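Local coordinates for protein Cys-Gly metallodipeptidase DUG1 (Saccharomyces cerevisiae, PDB 4G1P) that hydrolyses the dipeptide Cys-Gly as a metal-dependent peptidase and serves as the catalytic component of the complex that degrades glutathione in yeast, at residues Asp179-Ile182 against Lys183-Asn187; Val241-Pro244 against Met245-Leu248; Ile425-Thr428 against Phe429-Ala432. All blocks are in the same frame, centred on the assembly; numbering follows the deposited sequence.

Contact 1 (Asp179-Ile182 against Lys183-Asn187)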
# COMPACT_ATOMS: atom_id res chain seq x y z
N ASP A 179 -19.23 22.82 -6.26
CA ASP A 179 -20.49 22.69 -6.99
C ASP A 179 -21.57 23.61 -6.42
O ASP A 179 -22.10 24.48 -7.12
CB ASP A 179 -20.96 21.24 -6.89
CG ASP A 179 -22.02 20.91 -7.90
OD1 ASP A 179 -22.06 21.58 -8.96
OD2 ASP A 179 -22.82 19.97 -7.65
N GLU A 180 -21.89 23.42 -5.14
CA GLU A 180 -22.89 24.22 -4.47
C GLU A 180 -22.54 25.69 -4.48
O GLU A 180 -23.42 26.55 -4.65
CB GLU A 180 -23.08 23.75 -3.04
CG GLU A 180 -23.46 22.30 -2.92
CD GLU A 180 -23.24 21.76 -1.51
OE1 GLU A 180 -23.68 22.42 -0.54
OE2 GLU A 180 -22.61 20.69 -1.38
N LEU A 181 -21.26 25.99 -4.29
CA LEU A 181 -20.82 27.38 -4.23
C LEU A 181 -21.14 28.14 -5.51
O LEU A 181 -21.64 29.26 -5.47
CB LEU A 181 -19.33 27.48 -3.92
CG LEU A 181 -18.88 28.93 -3.83
CD1 LEU A 181 -19.72 29.67 -2.80
CD2 LEU A 181 -17.39 29.03 -3.48
N ILE A 182 -20.84 27.52 -6.64
CA ILE A 182 -21.05 28.16 -7.92
C ILE A 182 -22.53 28.42 -8.15
O ILE A 182 -22.93 29.54 -8.50
CB ILE A 182 -20.46 27.30 -9.04
CG1 ILE A 182 -18.94 27.36 -8.96
CG2 ILE A 182 -20.93 27.77 -10.39
CD1 ILE A 182 -18.29 26.05 -9.25
N LYS A 183 -23.35 27.40 -7.92
CA LYS A 183 -24.80 27.53 -8.06
C LYS A 183 -25.35 28.57 -7.11
O LYS A 183 -26.22 29.36 -7.50
CB LYS A 183 -25.49 26.20 -7.80
CG LYS A 183 -25.28 25.17 -8.87
CD LYS A 183 -25.74 23.81 -8.38
CE LYS A 183 -25.52 22.74 -9.43
NZ LYS A 183 -25.59 21.37 -8.82
N LYS A 184 -24.85 28.58 -5.88
CA LYS A 184 -25.31 29.52 -4.86
C LYS A 184 -24.94 30.94 -5.23
O LYS A 184 -25.61 31.89 -4.85
CB LYS A 184 -24.70 29.20 -3.50
CG LYS A 184 -24.91 30.28 -2.43
CD LYS A 184 -24.14 30.00 -1.14
CE LYS A 184 -24.58 30.91 -0.00
NZ LYS A 184 -24.58 30.14 1.28
N GLU A 185 -23.87 31.08 -6.00
CA GLU A 185 -23.32 32.40 -6.21
C GLU A 185 -23.50 32.86 -7.65
O GLU A 185 -22.97 33.90 -8.05
CB GLU A 185 -21.86 32.40 -5.82
CG GLU A 185 -21.44 33.66 -5.15
CD GLU A 185 -22.26 33.99 -3.93
OE1 GLU A 185 -22.64 33.06 -3.19
OE2 GLU A 185 -22.54 35.19 -3.71
N ALA A 186 -24.27 32.09 -8.40
CA ALA A 186 -24.54 32.41 -9.80
C ALA A 186 -25.22 33.77 -9.95
O ALA A 186 -24.97 34.49 -10.92
CB ALA A 186 -25.39 31.31 -10.43
N ASN A 187 -26.07 34.12 -8.99
CA ASN A 187 -26.77 35.40 -9.03
C ASN A 187 -26.25 36.30 -7.94
O ASN A 187 -26.94 37.22 -7.48
CB ASN A 187 -28.29 35.20 -8.90
CG ASN A 187 -28.65 34.03 -7.98
OD1 ASN A 187 -27.76 33.34 -7.47
ND2 ASN A 187 -29.95 33.81 -7.78
O HOH W 1 -23.66 20.15 -10.82

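Contact 2 (Val241-Pro244 against Met245-Leu248)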
# COMPACT_ATOMS: atom_id res chain seq x y z
N VAL A 241 -9.53 -20.20 6.66
CA VAL A 241 -10.44 -19.05 6.67
C VAL A 241 -10.45 -18.43 5.28
O VAL A 241 -9.47 -18.50 4.55
CB VAL A 241 -10.00 -17.98 7.67
CG1 VAL A 241 -9.76 -18.61 9.05
CG2 VAL A 241 -8.74 -17.30 7.20
N ALA A 242 -11.56 -17.82 4.91
CA ALA A 242 -11.65 -17.21 3.59
C ALA A 242 -10.88 -15.88 3.59
O ALA A 242 -10.89 -15.15 4.59
CB ALA A 242 -13.07 -17.02 3.20
N GLU A 243 -10.22 -15.57 2.47
CA GLU A 243 -9.39 -14.37 2.40
C GLU A 243 -10.00 -13.26 1.53
O GLU A 243 -10.21 -13.44 0.33
CB GLU A 243 -7.98 -14.72 1.92
CG GLU A 243 -7.36 -15.89 2.67
CD GLU A 243 -5.89 -16.12 2.34
OE1 GLU A 243 -5.26 -15.28 1.65
OE2 GLU A 243 -5.35 -17.17 2.75
N PRO A 244 -10.30 -12.11 2.15
CA PRO A 244 -10.76 -10.92 1.42
C PRO A 244 -9.88 -10.60 0.21
O PRO A 244 -10.41 -10.32 -0.86
CB PRO A 244 -10.67 -9.82 2.47
CG PRO A 244 -10.96 -10.53 3.74
CD PRO A 244 -10.33 -11.89 3.61
N MET A 245 -8.56 -10.67 0.36
CA MET A 245 -7.67 -10.44 -0.77
C MET A 245 -7.91 -11.38 -1.96
O MET A 245 -7.76 -10.97 -3.11
CB MET A 245 -6.20 -10.48 -0.35
CG MET A 245 -5.67 -9.14 0.15
SD MET A 245 -5.84 -7.75 -1.01
CE MET A 245 -4.59 -8.16 -2.22
N ILE A 246 -8.29 -12.62 -1.68
CA ILE A 246 -8.49 -13.59 -2.74
C ILE A 246 -9.78 -13.27 -3.52
O ILE A 246 -9.79 -13.23 -4.75
CB ILE A 246 -8.48 -15.02 -2.19
CG1 ILE A 246 -7.07 -15.36 -1.70
CG2 ILE A 246 -8.91 -16.00 -3.25
CD1 ILE A 246 -6.96 -16.69 -0.96
N ASP A 247 -10.85 -13.02 -2.79
CA ASP A 247 -12.09 -12.58 -3.43
C ASP A 247 -11.83 -11.33 -4.26
O ASP A 247 -12.25 -11.24 -5.42
CB ASP A 247 -13.17 -12.30 -2.38
CG ASP A 247 -13.45 -13.52 -1.51
OD1 ASP A 247 -13.09 -14.63 -1.94
OD2 ASP A 247 -14.03 -13.36 -0.41
N LEU A 248 -11.10 -10.38 -3.68
CA LEU A 248 -10.86 -9.08 -4.29
C LEU A 248 -10.13 -9.15 -5.62
O LEU A 248 -10.43 -8.38 -6.53
CB LEU A 248 -10.12 -8.15 -3.33
CG LEU A 248 -9.99 -6.72 -3.87
CD1 LEU A 248 -11.35 -6.05 -3.87
CD2 LEU A 248 -8.93 -5.88 -3.13

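Contact 3 (Ile425-Thr428 against Phe429-Ala432)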
# COMPACT_ATOMS: atom_id res chain seq x y z
N ILE A 425 -15.82 20.68 -12.35
CA ILE A 425 -16.81 21.78 -12.30
C ILE A 425 -17.07 22.49 -13.62
O ILE A 425 -17.90 23.40 -13.66
CB ILE A 425 -16.49 22.91 -11.28
CG1 ILE A 425 -14.99 23.10 -11.13
CG2 ILE A 425 -17.21 22.68 -9.95
CD1 ILE A 425 -14.36 23.71 -12.33
N THR A 426 -16.33 22.11 -14.66
CA THR A 426 -16.46 22.75 -15.95
C THR A 426 -17.93 22.82 -16.39
O THR A 426 -18.42 23.87 -16.77
CB THR A 426 -15.57 22.06 -17.01
OG1 THR A 426 -15.77 22.69 -18.29
CG2 THR A 426 -15.94 20.60 -17.12
N LEU A 427 -18.65 21.71 -16.26
CA LEU A 427 -20.06 21.68 -16.62
C LEU A 427 -20.90 22.55 -15.70
O LEU A 427 -21.84 23.21 -16.15
CB LEU A 427 -20.59 20.26 -16.58
CG LEU A 427 -21.95 20.02 -17.24
CD1 LEU A 427 -22.04 20.68 -18.62
CD2 LEU A 427 -22.17 18.53 -17.35
N THR A 428 -20.56 22.56 -14.41
CA THR A 428 -21.27 23.40 -13.45
C THR A 428 -21.09 24.88 -13.80
O THR A 428 -22.03 25.66 -13.66
CB THR A 428 -20.84 23.13 -12.00
OG1 THR A 428 -21.22 21.80 -11.64
CG2 THR A 428 -21.53 24.08 -11.05
N PHE A 429 -19.92 25.27 -14.27
CA PHE A 429 -19.76 26.67 -14.69
C PHE A 429 -20.67 26.99 -15.86
O PHE A 429 -21.41 28.00 -15.86
CB PHE A 429 -18.31 27.00 -15.02
CG PHE A 429 -17.47 27.33 -13.81
CD1 PHE A 429 -17.81 28.40 -13.00
CD2 PHE A 429 -16.34 26.59 -13.49
CE1 PHE A 429 -17.03 28.71 -11.88
CE2 PHE A 429 -15.57 26.90 -12.38
CZ PHE A 429 -15.92 27.95 -11.58
N GLN A 430 -20.64 26.12 -16.86
CA GLN A 430 -21.41 26.35 -18.07
C GLN A 430 -22.89 26.48 -17.78
O GLN A 430 -23.50 27.47 -18.15
CB GLN A 430 -21.19 25.23 -19.06
CG GLN A 430 -22.07 25.33 -20.27
CD GLN A 430 -21.85 24.17 -21.19
OE1 GLN A 430 -20.96 24.20 -22.04
NE2 GLN A 430 -22.65 23.11 -21.04
N ASP A 431 -23.46 25.50 -17.09
CA ASP A 431 -24.89 25.47 -16.82
C ASP A 431 -25.35 26.50 -15.79
O ASP A 431 -26.34 27.19 -16.02
CB ASP A 431 -25.31 24.07 -16.38
CG ASP A 431 -25.24 23.06 -17.52
OD1 ASP A 431 -24.83 23.43 -18.65
OD2 ASP A 431 -25.59 21.88 -17.27
N ALA A 432 -24.65 26.60 -14.67
CA ALA A 432 -25.08 27.50 -13.60
C ALA A 432 -25.00 28.97 -14.00
O ALA A 432 -25.84 29.78 -13.60
CB ALA A 432 -24.27 27.26 -12.34

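Contact 1 (Asp179-Ile182 against Lys183-Asn187)
Lys183 reaches back along the helix to Asp179, four residues earlier, and their side chains pair beside the backbone hydrogen bond between the same two residues. Lys183 N meets Asp179 O at 3.3 Å with an almost straight N-H...O angle of 177°, the donor lying in the carbonyl plane. With CG anti to its own carbonyl carbon (chi1 -71°) and the chain extended beyond it, Lys183 passes that oxygen, CG to Asp179 O 3.7 Å, before NZ arrives at the carboxylate. The salt bridge is long, Lys183 NZ to Asp179 OD2 3.3 Å, and weak as a hydrogen bond. A water bridges the pair, donating to Asp179 OD1 at 2.8 Å and accepting from Lys183 NZ at 3.0 Å. OD1 is also bonded to Thr428, so the aspartate ties this helix to the adjacent helix 426-433. Ile182 turns elsewhere: its backbone O accepts from Glu185 N at 3.1 Å, from above the carbonyl plane, and its side chain packs on Ile425, Thr428, Phe429 and Ala432. Leu181 O takes a weak bond from Glu185 N (2.9 Å, 121°), with Glu185 CB 3.2 Å from that oxygen, and its side chain packs on Leu66. An i to i+4 ion pair on one flank and aliphatic groups on the packed flank mark an amphipathic helix, here in the beta-alpha-beta crossover from strand 162-168 to strand 195-198 of the M20 peptidase's six-stranded sheet.

Contact 2 (Val241-Pro244 against Met245-Leu248)
Ile246 lays its terminal methyl over the flat face of the Glu243 carboxylate, three residues earlier, where the loop turns into helix 244-252. CD1 of Ile246 stands almost directly above Glu243 CD at 3.5 Å, within 20° of the normal to the carboxylate plane, and at 3.4 Å from Glu243 OE1. It also touches the aliphatic part of the glutamate, CB of Glu243 to Ile246 CD1 being 3.6 Å, so one methyl covers the side chain from root to head while the two chains cross obliquely. Torsions on both sides explain this: Glu243 has CG beside its backbone N (chi1 -50°) and is extended from there, and Ile246 places CG1 beside its own backbone N (chi1 -68°), on the Glu243 side. The methyl leaves the rim of the carboxylate to polar partners. OE2 bonds Ser320 of the second subunit and OE1 the backbone N of Ile321 of that subunit, which accounts for both oxygens of this buried acid.

Glu243 occupies the N-cap position, and its carbonyl grips the first turn twice. Asp247 N approaches Glu243 O nearly along the C=O axis at 3.2 Å, whereas Ile246 N comes from above the carbonyl plane at 2.9 Å. Pro244 O then accepts from Leu248 N at 2.9 Å, the regular i to i+4 bond.

Asp247 divides its carboxylate: OD2 bonds Ser375 and Asn377 of its own chain, OD1 Ser258 of the second subunit. Pro244 and Leu248 pack on Ile225 of strand 210-226 and Val341 of strand 340-349, so the helix start is set between its own sheet and the partner subunit, whose strand 318-325 supplies Ser320 and Ile321.

Contact 3 (Ile425-Thr428 against Phe429-Ala432)
Ile425 and Phe429, one turn apart, point the same way side by side and form the tight part of this contact. The CD1 methyl of Ile425 meets the ring at its edge, near the ring plane, 3.4 Å from Phe429 CE2, while Phe429 N bonds Ile425 O at 2.8 Å. The ring sits beside its backbone N (chi1 -83°), which brings CD2 within 3.6 Å of Ile425 O. Beyond the pair, on strand 96-102, lie Tyr100 against Ile425 and Leu98 against Phe429: helix 426-433 thus covers the central sheet of the M20 catalytic domain, with the Ile425 side chain about 6 Å from that of Glu171, the probable proton acceptor. Replacing Phe429 with an alanine would probably open a gap between Ile425, Ile182 and Leu98 and leave the Ile425 methyl without its ring edge.

The other flank is looser and more polar. Leu427 offers CD1 to Gln430 NE2 at 3.5 Å and to the exposed Asp431, OD1 at 3.9 Å. That amide donates to Asp431 OD1 at 3.3 Å, nearly straight (172°), from 27° outside the carboxylate plane, and Gln430 OE1 accepts from Trp390 of strand 378-391.

In the fold
Contacts 1 and 3 lie on neighbouring helices of the catalytic domain, 178-185 and 426-433, their centres about 10 Å apart, and touch directly, Ala186 CB lying 3.6 Å from Ala432 O. Each helix is amphipathic: its aliphatic or aromatic groups meet in the seam, where Asp179 and Thr428 add one polar link, and most charged groups lie on the outer side; contact 1 has a surface ion pair, contact 3 an amide-carboxylate bond. Contact 2 stands apart, its centre about 45 Å from contact 1 and 42 Å from contact 3. All six of its touching residues are buried, partly by the second subunit, and its acids bond serines, an asparagine and a backbone N-H.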